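Local coordinates for metallo-beta-lactamase domain-containing protein (Enterococcus faecalis, PDB 2AZ4) that binds two zinc ions in a metallo-beta-lactamase fold and may act as an RNA-binding exonuclease, although its function has not been established, at residues Thr86-Leu90 / Val108-Thr112; Ile51-Ile55 / Leu71-Tyr75; Phe258-Pro262 / His347-Gln351; Ala207-Leu213 / Ile395-Val401. One frame throughout, in Å; residues are numbered along the deposited sequence.

The four contacts illustrate how one chain builds two mixed sheets that carry a two-zinc centre and a separate parallel sheet beside it. Contact 2 comes first along the chain and tacks a surface loop onto helix 51-56; contact 1 follows, pairing strands 85-89 and 110-113 in one mixed sheet, about 20 Å from contact 2 between centres. Contact 4 pairs strands 212-216 and 399-403 in the other, about 23 Å from contact 1 between centres. Nested in the long connection that contact 4 closes, contact 3 belongs to the parallel sheet, about 35 Å from contact 4 between centres. This inserted alpha/beta unit lies next to the zinc site, where Tyr261 is near His94.

Contact 1. Residues Thr86-Leu90 / Val108-Thr112; sequences TAVFL and VPLYT
Phe89 and Tyr111 form the apolar centre of this parallel pair, in which the beta-alpha-beta unit of strand 85-89, helix 95-98 and strand 110-113 brings two neighbouring strands of a metallo-beta-lactamase sheet together. Both side chains extend in the same direction from adjacent strands. The rings make an offset pair with little overlap, the planes inclined by 23°: Tyr111 CD2 lies above the rim of one Phe89 face, and Phe89 CD1 packs 3.5 Å from Tyr111 CB. Ala87 CB meets the edge of the tyrosine ring in its plane, 3.7 Å from Tyr111 CE2. On the other face of the sheet Val88 CG1 touches Leu110 CD1 at 3.7 Å, and Leu104 and Met144 add to that layer. Outward from these side chains runs the backbone ladder. Val88 accounts for two rungs, its N donating to Pro109 O and its O accepting from Tyr111 N at 2.8 Å; Leu90 N then binds Tyr111 O. The Leu90 side chain comes within about 4 Å of that of zinc ligand His97. At the end of the ladder Thr112 OG1, anti to its own N (chi1 -163°), donates to Leu90 O at 2.7 Å, tilted 26° from the carbonyl plane.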
loop_
_atom_site.group_PDB
_atom_site.type_symbol
_atom_site.label_atom_id
_atom_site.label_comp_id
_atom_site.label_asym_id
_atom_site.label_seq_id
_atom_site.Cartn_x
_atom_site.Cartn_y
_atom_site.Cartn_z
ATOM N N THR A 86 7.543 -18.946 -14.450
ATOM C CA THR A 86 6.503 -18.354 -13.632
ATOM C C THR A 86 7.157 -17.273 -12.801
ATOM O O THR A 86 8.300 -17.439 -12.359
ATOM C CB THR A 86 5.870 -19.399 -12.678
ATOM O OG1 THR A 86 5.400 -20.541 -13.427
ATOM C CG2 THR A 86 4.709 -18.771 -11.891
ATOM N N ALA A 87 6.443 -16.168 -12.577
ATOM C CA ALA A 87 6.933 -15.141 -11.656
ATOM C C ALA A 87 5.792 -14.309 -11.126
ATOM O O ALA A 87 4.728 -14.204 -11.762
ATOM C CB ALA A 87 7.963 -14.222 -12.358
ATOM N N VAL A 88 6.028 -13.669 -9.981
ATOM C CA VAL A 88 4.996 -12.869 -9.362
ATOM C C VAL A 88 5.587 -11.485 -9.119
ATOM O O VAL A 88 6.741 -11.354 -8.727
ATOM C CB VAL A 88 4.426 -13.489 -8.023
ATOM C CG1 VAL A 88 3.416 -12.553 -7.345
ATOM C CG2 VAL A 88 3.768 -14.831 -8.241
ATOM N N PHE A 89 4.772 -10.463 -9.342
ATOM C CA PHE A 89 5.182 -9.081 -9.133
ATOM C C PHE A 89 4.289 -8.443 -8.105
ATOM O O PHE A 89 3.081 -8.762 -8.008
ATOM C CB PHE A 89 5.136 -8.305 -10.459
ATOM C CG PHE A 89 6.100 -8.803 -11.470
ATOM C CD1 PHE A 89 7.325 -8.161 -11.652
ATOM C CD2 PHE A 89 5.808 -9.924 -12.245
ATOM C CE1 PHE A 89 8.249 -8.639 -12.600
ATOM C CE2 PHE A 89 6.726 -10.423 -13.188
ATOM C CZ PHE A 89 7.955 -9.785 -13.356
ATOM N N LEU A 90 4.864 -7.509 -7.350
ATOM C CA LEU A 90 4.147 -6.842 -6.284
ATOM C C LEU A 90 4.252 -5.323 -6.468
ATOM O O LEU A 90 5.342 -4.756 -6.376
ATOM C CB LEU A 90 4.746 -7.308 -4.948
ATOM C CG LEU A 90 4.315 -6.825 -3.591
ATOM C CD1 LEU A 90 2.789 -6.891 -3.381
ATOM C CD2 LEU A 90 5.094 -7.601 -2.500
ATOM N N VAL A 108 9.129 -20.003 -6.798
ATOM C CA VAL A 108 8.679 -18.990 -7.758
ATOM C C VAL A 108 9.263 -17.640 -7.328
ATOM O O VAL A 108 9.080 -17.260 -6.198
ATOM C CB VAL A 108 7.132 -18.938 -7.830
ATOM C CG1 VAL A 108 6.653 -17.775 -8.734
ATOM C CG2 VAL A 108 6.596 -20.269 -8.340
ATOM N N PRO A 109 9.998 -16.936 -8.226
ATOM C CA PRO A 109 10.506 -15.615 -7.848
ATOM C C PRO A 109 9.423 -14.574 -7.671
ATOM O O PRO A 109 8.413 -14.592 -8.379
ATOM C CB PRO A 109 11.403 -15.225 -9.020
ATOM C CG PRO A 109 10.889 -16.056 -10.205
ATOM C CD PRO A 109 10.445 -17.342 -9.571
ATOM N N LEU A 110 9.687 -13.634 -6.768
ATOM C CA LEU A 110 8.761 -12.574 -6.400
ATOM C C LEU A 110 9.535 -11.265 -6.552
ATOM O O LEU A 110 10.594 -11.072 -5.917
ATOM C CB LEU A 110 8.263 -12.755 -4.961
ATOM C CG LEU A 110 7.386 -11.646 -4.327
ATOM C CD1 LEU A 110 6.108 -11.467 -5.121
ATOM C CD2 LEU A 110 7.041 -11.958 -2.856
ATOM N N TYR A 111 9.010 -10.388 -7.415
ATOM C CA TYR A 111 9.708 -9.180 -7.855
ATOM C C TYR A 111 8.980 -7.964 -7.341
ATOM O O TYR A 111 7.752 -7.898 -7.353
ATOM C CB TYR A 111 9.809 -9.083 -9.395
ATOM C CG TYR A 111 10.653 -10.152 -10.051
ATOM C CD1 TYR A 111 12.053 -10.042 -10.096
ATOM C CD2 TYR A 111 10.064 -11.274 -10.607
ATOM C CE1 TYR A 111 12.823 -11.004 -10.679
ATOM C CE2 TYR A 111 10.814 -12.255 -11.199
ATOM C CZ TYR A 111 12.192 -12.114 -11.238
ATOM O OH TYR A 111 12.933 -13.079 -11.816
ATOM N N THR A 112 9.740 -6.977 -6.911
ATOM C CA THR A 112 9.140 -5.757 -6.446
ATOM C C THR A 112 10.225 -4.688 -6.460
ATOM O O THR A 112 11.383 -5.024 -6.612
ATOM C CB THR A 112 8.473 -5.938 -5.046
ATOM O OG1 THR A 112 7.584 -4.845 -4.817
ATOM C CG2 THR A 112 9.501 -6.026 -3.910
#

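Contact 2. Residues Ile51-Ile55 / Leu71-Tyr75; sequences IETLI and LGYEY
The Tyr73 ring is met by Ile55 from helix 51-56 at a slant that is neither face-on nor edge-on, the nearest approach being Ile55 CG1 to Tyr73 CE1 at 3.8 Å. One face of the same ring carries the backbone N of Tyr75, 3.6 Å above the plane and displaced towards the rim, as the extended chain passes its own tyrosine ring. Tyr67 adds an edge-to-face (T-shaped) ring pair from the intervening loop. What fixes the far end of the ring is polar: Tyr73 OH is hydrogen-bonded to Glu62 OE2, with a weak second bond to Leu63 N.

Towards the start of the helix the contact becomes mainly aliphatic, although Ile51 CG1 also lies obliquely by the Tyr73 ring. Ile51 places CG2 against Tyr73 CB at 4.1 Å, and its CD1 reaches Leu71 CD1 at 4.0 Å; both pairs of side chains cross at about a right angle. The ring gets to the helix because Tyr73 CG stands anti to the backbone N, with chi1 156°. Glu52 borders this patch, its chain bent at chi2 (79°), which carries OE2 to 3.8 Å from Tyr73 CA. The carboxylate is held through OE1, which bonds to His50 NE2.

The example shows a short helix and an irregular loop joined by apolar and aromatic packing, with no hydrogen bond between them. Helix 51-56 follows strand 30-34, and the loop carrying residues 71-75 folds back over it, at the protein surface and away from the zinc ligands, before the chain enters strand 85-89.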
loop_
_atom_site.group_PDB
_atom_site.type_symbol
_atom_site.label_atom_id
_atom_site.label_comp_id
_atom_site.label_asym_id
_atom_site.label_seq_id
_atom_site.Cartn_x
_atom_site.Cartn_y
_atom_site.Cartn_z
ATOM N N ILE A 51 -4.812 -21.756 4.145
ATOM C CA ILE A 51 -5.138 -21.683 2.717
ATOM C C ILE A 51 -6.540 -22.236 2.362
ATOM O O ILE A 51 -7.292 -21.604 1.627
ATOM C CB ILE A 51 -4.008 -22.256 1.825
ATOM C CG1 ILE A 51 -4.258 -21.908 0.344
ATOM C CG2 ILE A 51 -3.772 -23.748 2.105
ATOM C CD1 ILE A 51 -3.069 -21.263 -0.330
ATOM N N GLU A 52 -6.908 -23.376 2.936
ATOM C CA GLU A 52 -8.221 -23.995 2.700
ATOM C C GLU A 52 -9.374 -23.095 3.115
ATOM O O GLU A 52 -10.395 -23.013 2.432
ATOM C CB GLU A 52 -8.319 -25.317 3.461
ATOM C CG GLU A 52 -8.185 -26.554 2.584
ATOM C CD GLU A 52 -6.753 -26.881 2.215
ATOM O OE1 GLU A 52 -5.860 -26.728 3.084
ATOM O OE2 GLU A 52 -6.522 -27.313 1.055
ATOM N N THR A 53 -9.203 -22.425 4.245
ATOM C CA THR A 53 -10.200 -21.518 4.774
ATOM C C THR A 53 -10.375 -20.358 3.806
ATOM O O THR A 53 -11.502 -19.990 3.473
ATOM C CB THR A 53 -9.800 -21.037 6.192
ATOM O OG1 THR A 53 -9.605 -22.187 7.029
ATOM C CG2 THR A 53 -10.870 -20.153 6.811
ATOM N N LEU A 54 -9.251 -19.815 3.339
ATOM C CA LEU A 54 -9.246 -18.713 2.383
ATOM C C LEU A 54 -9.817 -19.131 1.029
ATOM O O LEU A 54 -10.546 -18.369 0.406
ATOM C CB LEU A 54 -7.832 -18.114 2.225
ATOM C CG LEU A 54 -7.138 -17.496 3.458
ATOM C CD1 LEU A 54 -5.743 -17.022 3.064
ATOM C CD2 LEU A 54 -7.939 -16.360 4.058
ATOM N N ILE A 55 -9.491 -20.348 0.595
ATOM C CA ILE A 55 -10.011 -20.901 -0.646
ATOM C C ILE A 55 -11.544 -21.063 -0.528
ATOM O O ILE A 55 -12.295 -20.477 -1.318
ATOM C CB ILE A 55 -9.285 -22.238 -1.008
ATOM C CG1 ILE A 55 -7.887 -21.941 -1.573
ATOM C CG2 ILE A 55 -10.092 -23.060 -2.011
ATOM C CD1 ILE A 55 -7.891 -21.138 -2.856
ATOM N N LEU A 71 1.988 -26.582 1.782
ATOM C CA LEU A 71 0.689 -26.259 2.377
ATOM C C LEU A 71 -0.328 -27.387 2.169
ATOM O O LEU A 71 -1.340 -27.464 2.874
ATOM C CB LEU A 71 0.135 -24.940 1.801
ATOM C CG LEU A 71 0.905 -23.641 2.095
ATOM C CD1 LEU A 71 0.370 -22.478 1.223
ATOM C CD2 LEU A 71 0.859 -23.279 3.581
ATOM N N GLY A 72 -0.062 -28.263 1.209
ATOM C CA GLY A 72 -0.953 -29.388 0.955
ATOM C C GLY A 72 -2.274 -28.974 0.334
ATOM O O GLY A 72 -3.283 -29.677 0.471
ATOM N N TYR A 73 -2.268 -27.831 -0.352
ATOM C CA TYR A 73 -3.433 -27.382 -1.100
ATOM C C TYR A 73 -3.488 -28.201 -2.381
ATOM O O TYR A 73 -2.461 -28.441 -3.007
ATOM C CB TYR A 73 -3.308 -25.887 -1.408
ATOM C CG TYR A 73 -4.105 -25.431 -2.599
ATOM C CD1 TYR A 73 -5.470 -25.168 -2.483
ATOM C CD2 TYR A 73 -3.500 -25.274 -3.848
ATOM C CE1 TYR A 73 -6.215 -24.754 -3.579
ATOM C CE2 TYR A 73 -4.238 -24.866 -4.952
ATOM C CZ TYR A 73 -5.588 -24.595 -4.804
ATOM O OH TYR A 73 -6.322 -24.191 -5.886
ATOM N N GLU A 74 -4.678 -28.644 -2.763
ATOM C CA GLU A 74 -4.840 -29.385 -4.016
ATOM C C GLU A 74 -5.687 -28.569 -4.988
ATOM O O GLU A 74 -6.870 -28.314 -4.725
ATOM C CB GLU A 74 -5.483 -30.760 -3.765
ATOM C CG GLU A 74 -5.273 -31.742 -4.937
ATOM C CD GLU A 74 -5.490 -33.209 -4.551
ATOM O OE1 GLU A 74 -6.262 -33.490 -3.597
ATOM O OE2 GLU A 74 -4.873 -34.084 -5.217
ATOM N N TYR A 75 -5.071 -28.144 -6.093
ATOM C CA TYR A 75 -5.774 -27.350 -7.099
ATOM C C TYR A 75 -6.866 -28.126 -7.810
ATOM O O TYR A 75 -6.627 -29.227 -8.307
ATOM C CB TYR A 75 -4.829 -26.782 -8.157
ATOM C CG TYR A 75 -5.573 -26.092 -9.285
ATOM C CD1 TYR A 75 -6.070 -24.798 -9.134
ATOM C CD2 TYR A 75 -5.804 -26.743 -10.489
ATOM C CE1 TYR A 75 -6.764 -24.170 -10.156
ATOM C CE2 TYR A 75 -6.496 -26.134 -11.505
ATOM C CZ TYR A 75 -6.967 -24.850 -11.341
ATOM O OH TYR A 75 -7.641 -24.249 -12.375
#

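Contact 3. Residues Phe258-Pro262 / His347-Gln351; sequences FNGYP and HSDAQ
Asn259, Tyr261 and Ala350 bury most of the surface here. The methyl of Ala350 points at the opposite segment and serves Asn259 and Gly260: Ala350 CB lies against one face of the Asn259 amide, 3.7 Å from ND2, while remaining equally close to Gly260 O. Asn259 CG stands anti to the backbone N (chi1 -163°), a rotation that turns that face to the methyl. The amide oxygen is engaged elsewhere: OD1 accepts from Gln331 NE2 and, weakly, from Gly260 N.

Strands 256-260 and 344-348 are neighbours in a parallel six-stranded alpha/beta sheet inserted between two strands of the metallo-beta-lactamase part, a layout consistent with the beta-CASP type of RNA-processing nucleases. Ser348 N donates to Asn259 O at 3.0 Å, the direct hydrogen bond between the segments. Past it the regular pairing lapses although the chains stay close. Gly260 CA makes a CA-H...O contact of 3.2 Å with Ser348 O, and a water takes over the next rung, accepting from Tyr261 N at 2.8 Å and donating to Ser348 O.

Tyr261, a separate contact, follows the C-terminal end of strand 256-260, and its CB rests 3.4 Å from Asp349 O. Its ring runs beside Gln351, the ring and amide planes 82° apart, with Gln351 OE1 near the ring edge. A second water, lying in the ring plane, joins Tyr261 OH to Gln351 OE1. Pro262 CD covers part of one ring face. The Tyr261 side chain comes within about 4 Å of that of zinc ligand His94, and Asp349 turns its carboxylate to Arg267 in a salt bridge.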
loop_
_atom_site.group_PDB
_atom_site.type_symbol
_atom_site.label_atom_id
_atom_site.label_comp_id
_atom_site.label_asym_id
_atom_site.label_seq_id
_atom_site.Cartn_x
_atom_site.Cartn_y
_atom_site.Cartn_z
ATOM N N PHE A 258 1.623 13.163 16.993
ATOM C CA PHE A 258 1.009 12.780 15.743
ATOM C C PHE A 258 1.233 11.300 15.515
ATOM O O PHE A 258 1.970 10.656 16.262
ATOM C CB PHE A 258 1.615 13.600 14.587
ATOM C CG PHE A 258 2.974 13.114 14.144
ATOM C CD1 PHE A 258 3.113 12.419 12.954
ATOM C CD2 PHE A 258 4.103 13.326 14.936
ATOM C CE1 PHE A 258 4.367 11.951 12.547
ATOM C CE2 PHE A 258 5.366 12.858 14.538
ATOM C CZ PHE A 258 5.492 12.182 13.346
ATOM N N ASN A 259 0.617 10.770 14.468
ATOM C CA ASN A 259 0.976 9.448 13.968
ATOM C C ASN A 259 0.635 9.361 12.497
ATOM O O ASN A 259 -0.206 10.124 12.003
ATOM C CB ASN A 259 0.323 8.336 14.786
ATOM C CG ASN A 259 0.987 6.948 14.565
ATOM O OD1 ASN A 259 2.092 6.835 14.045
ATOM N ND2 ASN A 259 0.298 5.912 14.966
ATOM N N GLY A 260 1.310 8.459 11.788
ATOM C CA GLY A 260 1.048 8.265 10.379
ATOM C C GLY A 260 1.166 6.782 10.106
ATOM O O GLY A 260 1.376 5.984 11.023
ATOM N N TYR A 261 1.033 6.402 8.851
ATOM C CA TYR A 261 1.110 4.990 8.516
ATOM C C TYR A 261 2.528 4.721 8.031
ATOM O O TYR A 261 3.007 5.459 7.210
ATOM C CB TYR A 261 0.052 4.615 7.475
ATOM C CG TYR A 261 -0.010 3.126 7.305
ATOM C CD1 TYR A 261 -0.620 2.327 8.282
ATOM C CD2 TYR A 261 0.606 2.506 6.221
ATOM C CE1 TYR A 261 -0.637 0.927 8.166
ATOM C CE2 TYR A 261 0.595 1.121 6.085
ATOM C CZ TYR A 261 -0.035 0.340 7.061
ATOM O OH TYR A 261 -0.061 -1.037 6.943
ATOM N N PRO A 262 3.213 3.681 8.548
ATOM C CA PRO A 262 4.670 3.558 8.305
ATOM C C PRO A 262 5.140 3.387 6.849
ATOM O O PRO A 262 6.276 3.746 6.520
ATOM C CB PRO A 262 5.074 2.318 9.134
ATOM C CG PRO A 262 3.964 2.092 10.084
ATOM C CD PRO A 262 2.717 2.554 9.365
ATOM N N HIS A 347 -3.818 13.267 13.625
ATOM C CA HIS A 347 -4.029 11.937 13.089
ATOM C C HIS A 347 -3.861 11.993 11.574
ATOM O O HIS A 347 -4.723 12.514 10.871
ATOM C CB HIS A 347 -5.437 11.469 13.463
ATOM C CG HIS A 347 -5.603 9.985 13.426
ATOM N ND1 HIS A 347 -6.533 9.359 12.628
ATOM C CD2 HIS A 347 -4.927 9.003 14.060
ATOM C CE1 HIS A 347 -6.454 8.052 12.803
ATOM N NE2 HIS A 347 -5.478 7.810 13.660
ATOM N N SER A 348 -2.747 11.469 11.072
ATOM C CA SER A 348 -2.396 11.647 9.662
ATOM C C SER A 348 -2.316 10.308 8.945
ATOM O O SER A 348 -1.222 9.751 8.711
ATOM C CB SER A 348 -1.079 12.410 9.529
ATOM O OG SER A 348 -0.865 12.779 8.184
ATOM N N ASP A 349 -3.496 9.796 8.598
ATOM C CA ASP A 349 -3.647 8.496 7.947
ATOM C C ASP A 349 -3.122 7.301 8.730
ATOM O O ASP A 349 -2.844 6.237 8.162
ATOM C CB ASP A 349 -3.085 8.542 6.526
ATOM C CG ASP A 349 -3.876 9.493 5.637
ATOM O OD1 ASP A 349 -5.081 9.254 5.455
ATOM O OD2 ASP A 349 -3.306 10.485 5.166
ATOM N N ALA A 350 -2.979 7.473 10.046
ATOM C CA ALA A 350 -2.678 6.333 10.913
ATOM C C ALA A 350 -3.980 5.577 11.212
ATOM O O ALA A 350 -5.080 6.111 11.017
ATOM C CB ALA A 350 -2.017 6.792 12.200
ATOM N N GLN A 351 -3.840 4.343 11.697
ATOM C CA GLN A 351 -4.969 3.563 12.235
ATOM C C GLN A 351 -5.375 4.028 13.641
ATOM O O GLN A 351 -4.538 4.525 14.365
ATOM C CB GLN A 351 -4.618 2.075 12.236
ATOM C CG GLN A 351 -4.230 1.582 10.855
ATOM C CD GLN A 351 -4.154 0.081 10.775
ATOM O OE1 GLN A 351 -3.149 -0.517 11.163
ATOM N NE2 GLN A 351 -5.225 -0.545 10.278
HETATM O O HOH W 1 0.755 8.465 7.029
HETATM O O HOH W 2 -1.514 -2.334 9.111
#

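Contact 4. Residues Ala207-Leu213 / Ile395-Val401; sequences AKHTELL and IEPQVLV
Ile395 O takes two contacts from adjacent residues: His209 N donates to it at 2.8 Å, nearly straight (169°), while Lys208 CA adds a CA-H...O contact. The type II turn from Ala207 to Thr210 presents both groups. Farther along the same segment as Ile395, Gln398 now donates, its N to Thr210 O at 3.1 Å and its NE2 to His209 O at 2.9 Å, with that oxygen close to the amide plane. At the outer end of the contact, Lys208 NZ makes a weak salt bridge to Glu396 OE2, its stronger bond going to Leu394 O; a water links the same carboxylate oxygen to His209 NE2.

Leu213 supplies the apolar heart. It meets Ile395 tip to tip, CD2 to CD1 at 3.9 Å, and crosses Pro397, CB to CB at 3.7 Å. Leu212, on the other face, lodges CD1 against Val401 CG2 at 3.5 Å. Parallel strand pairing begins here, through Leu213 N to Val399 O and Val401 N to Leu213 O (2.8 Å).

Helices 197-207 and 385-395 thus end side by side, each feeding a strand of the mixed sheet; the two strands pair with each other, with 182-186 on the far side of 212-216 and 417-418 beyond 399-403.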
loop_
_atom_site.group_PDB
_atom_site.type_symbol
_atom_site.label_atom_id
_atom_site.label_comp_id
_atom_site.label_asym_id
_atom_site.label_seq_id
_atom_site.Cartn_x
_atom_site.Cartn_y
_atom_site.Cartn_z
ATOM N N ALA A 207 3.217 4.527 -20.729
ATOM C CA ALA A 207 2.025 3.701 -20.920
ATOM C C ALA A 207 1.208 4.129 -22.153
ATOM O O ALA A 207 0.253 3.451 -22.522
ATOM C CB ALA A 207 1.142 3.723 -19.680
ATOM N N LYS A 208 1.572 5.265 -22.746
ATOM C CA LYS A 208 0.828 5.839 -23.877
ATOM C C LYS A 208 0.395 4.745 -24.878
ATOM O O LYS A 208 1.222 3.949 -25.294
ATOM C CB LYS A 208 1.720 6.854 -24.603
ATOM C CG LYS A 208 0.977 7.805 -25.545
ATOM C CD LYS A 208 0.644 9.124 -24.865
ATOM C CE LYS A 208 -0.421 9.864 -25.664
ATOM N NZ LYS A 208 -0.874 11.103 -24.978
ATOM N N HIS A 209 -0.885 4.714 -25.235
ATOM C CA HIS A 209 -1.391 3.865 -26.334
ATOM C C HIS A 209 -1.377 2.367 -26.004
ATOM O O HIS A 209 -1.421 1.511 -26.914
ATOM C CB HIS A 209 -0.605 4.124 -27.640
ATOM C CG HIS A 209 -0.677 5.541 -28.117
ATOM N ND1 HIS A 209 0.392 6.182 -28.714
ATOM C CD2 HIS A 209 -1.695 6.438 -28.103
ATOM C CE1 HIS A 209 0.038 7.414 -29.037
ATOM N NE2 HIS A 209 -1.226 7.589 -28.688
ATOM N N THR A 210 -1.318 2.041 -24.709
ATOM C CA THR A 210 -1.355 0.645 -24.297
ATOM C C THR A 210 -2.631 -0.036 -24.785
ATOM O O THR A 210 -3.698 0.575 -24.800
ATOM C CB THR A 210 -1.178 0.469 -22.756
ATOM O OG1 THR A 210 -0.984 -0.919 -22.456
ATOM C CG2 THR A 210 -2.369 0.981 -21.986
ATOM N N GLU A 211 -2.529 -1.304 -25.163
ATOM C CA GLU A 211 -3.701 -2.029 -25.678
ATOM C C GLU A 211 -4.694 -2.349 -24.597
ATOM O O GLU A 211 -5.883 -2.472 -24.854
ATOM C CB GLU A 211 -3.281 -3.335 -26.316
ATOM C CG GLU A 211 -2.344 -3.148 -27.450
ATOM C CD GLU A 211 -1.763 -4.442 -27.940
ATOM O OE1 GLU A 211 -0.589 -4.396 -28.392
ATOM O OE2 GLU A 211 -2.481 -5.479 -27.879
ATOM N N LEU A 212 -4.216 -2.508 -23.371
ATOM C CA LEU A 212 -5.100 -2.862 -22.291
ATOM C C LEU A 212 -4.584 -2.254 -20.990
ATOM O O LEU A 212 -3.533 -2.664 -20.475
ATOM C CB LEU A 212 -5.202 -4.385 -22.188
ATOM C CG LEU A 212 -6.280 -4.939 -21.266
ATOM C CD1 LEU A 212 -7.637 -4.991 -21.996
ATOM C CD2 LEU A 212 -5.855 -6.328 -20.826
ATOM N N LEU A 213 -5.327 -1.266 -20.490
ATOM C CA LEU A 213 -5.004 -0.569 -19.257
ATOM C C LEU A 213 -5.853 -1.099 -18.108
ATOM O O LEU A 213 -7.052 -0.816 -18.036
ATOM C CB LEU A 213 -5.227 0.941 -19.424
ATOM C CG LEU A 213 -4.953 1.843 -18.201
ATOM C CD1 LEU A 213 -3.518 1.687 -17.799
ATOM C CD2 LEU A 213 -5.229 3.309 -18.540
ATOM N N ILE A 395 -2.775 8.710 -21.141
ATOM C CA ILE A 395 -2.392 7.412 -21.712
ATOM C C ILE A 395 -3.110 7.090 -23.041
ATOM O O ILE A 395 -2.495 6.554 -23.954
ATOM C CB ILE A 395 -2.647 6.266 -20.693
ATOM C CG1 ILE A 395 -1.644 6.343 -19.537
ATOM C CG2 ILE A 395 -2.619 4.899 -21.363
ATOM C CD1 ILE A 395 -2.088 5.570 -18.296
ATOM N N GLU A 396 -4.400 7.416 -23.118
ATOM C CA GLU A 396 -5.262 7.111 -24.284
ATOM C C GLU A 396 -5.251 5.599 -24.547
ATOM O O GLU A 396 -4.710 5.139 -25.563
ATOM C CB GLU A 396 -4.870 7.928 -25.538
ATOM C CG GLU A 396 -4.778 9.466 -25.339
ATOM C CD GLU A 396 -4.547 10.211 -26.664
ATOM O OE1 GLU A 396 -5.361 10.003 -27.587
ATOM O OE2 GLU A 396 -3.553 10.985 -26.800
ATOM N N PRO A 397 -5.814 4.818 -23.599
ATOM C CA PRO A 397 -5.790 3.369 -23.710
ATOM C C PRO A 397 -6.772 2.897 -24.797
ATOM O O PRO A 397 -7.857 3.459 -24.935
ATOM C CB PRO A 397 -6.261 2.911 -22.324
ATOM C CG PRO A 397 -7.169 3.996 -21.869
ATOM C CD PRO A 397 -6.514 5.258 -22.375
ATOM N N GLN A 398 -6.365 1.884 -25.563
ATOM C CA GLN A 398 -7.222 1.316 -26.586
ATOM C C GLN A 398 -8.398 0.619 -25.917
ATOM O O GLN A 398 -9.552 0.749 -26.352
ATOM C CB GLN A 398 -6.429 0.359 -27.463
ATOM C CG GLN A 398 -5.316 1.028 -28.268
ATOM C CD GLN A 398 -4.457 0.031 -29.003
ATOM O OE1 GLN A 398 -4.963 -0.821 -29.720
ATOM N NE2 GLN A 398 -3.145 0.117 -28.813
ATOM N N VAL A 399 -8.093 -0.117 -24.849
ATOM C CA VAL A 399 -9.098 -0.773 -24.029
ATOM C C VAL A 399 -8.782 -0.495 -22.561
ATOM O O VAL A 399 -7.640 -0.658 -22.120
ATOM C CB VAL A 399 -9.133 -2.307 -24.243
ATOM C CG1 VAL A 399 -10.273 -2.911 -23.436
ATOM C CG2 VAL A 399 -9.276 -2.686 -25.745
ATOM N N LEU A 400 -9.802 -0.078 -21.820
ATOM C CA LEU A 400 -9.695 0.215 -20.390
ATOM C C LEU A 400 -10.394 -0.876 -19.591
ATOM O O LEU A 400 -11.541 -1.243 -19.907
ATOM C CB LEU A 400 -10.343 1.580 -20.109
ATOM C CG LEU A 400 -10.112 2.504 -18.892
ATOM C CD1 LEU A 400 -11.395 2.742 -18.134
ATOM C CD2 LEU A 400 -8.927 2.162 -17.956
ATOM N N VAL A 401 -9.715 -1.394 -18.557
ATOM C CA VAL A 401 -10.326 -2.347 -17.643
ATOM C C VAL A 401 -10.328 -1.797 -16.207
ATOM O O VAL A 401 -9.288 -1.857 -15.547
ATOM C CB VAL A 401 -9.550 -3.713 -17.638
ATOM C CG1 VAL A 401 -10.287 -4.764 -16.788
ATOM C CG2 VAL A 401 -9.324 -4.214 -19.021
HETATM O O HOH W 3 -2.130 10.021 -29.611
#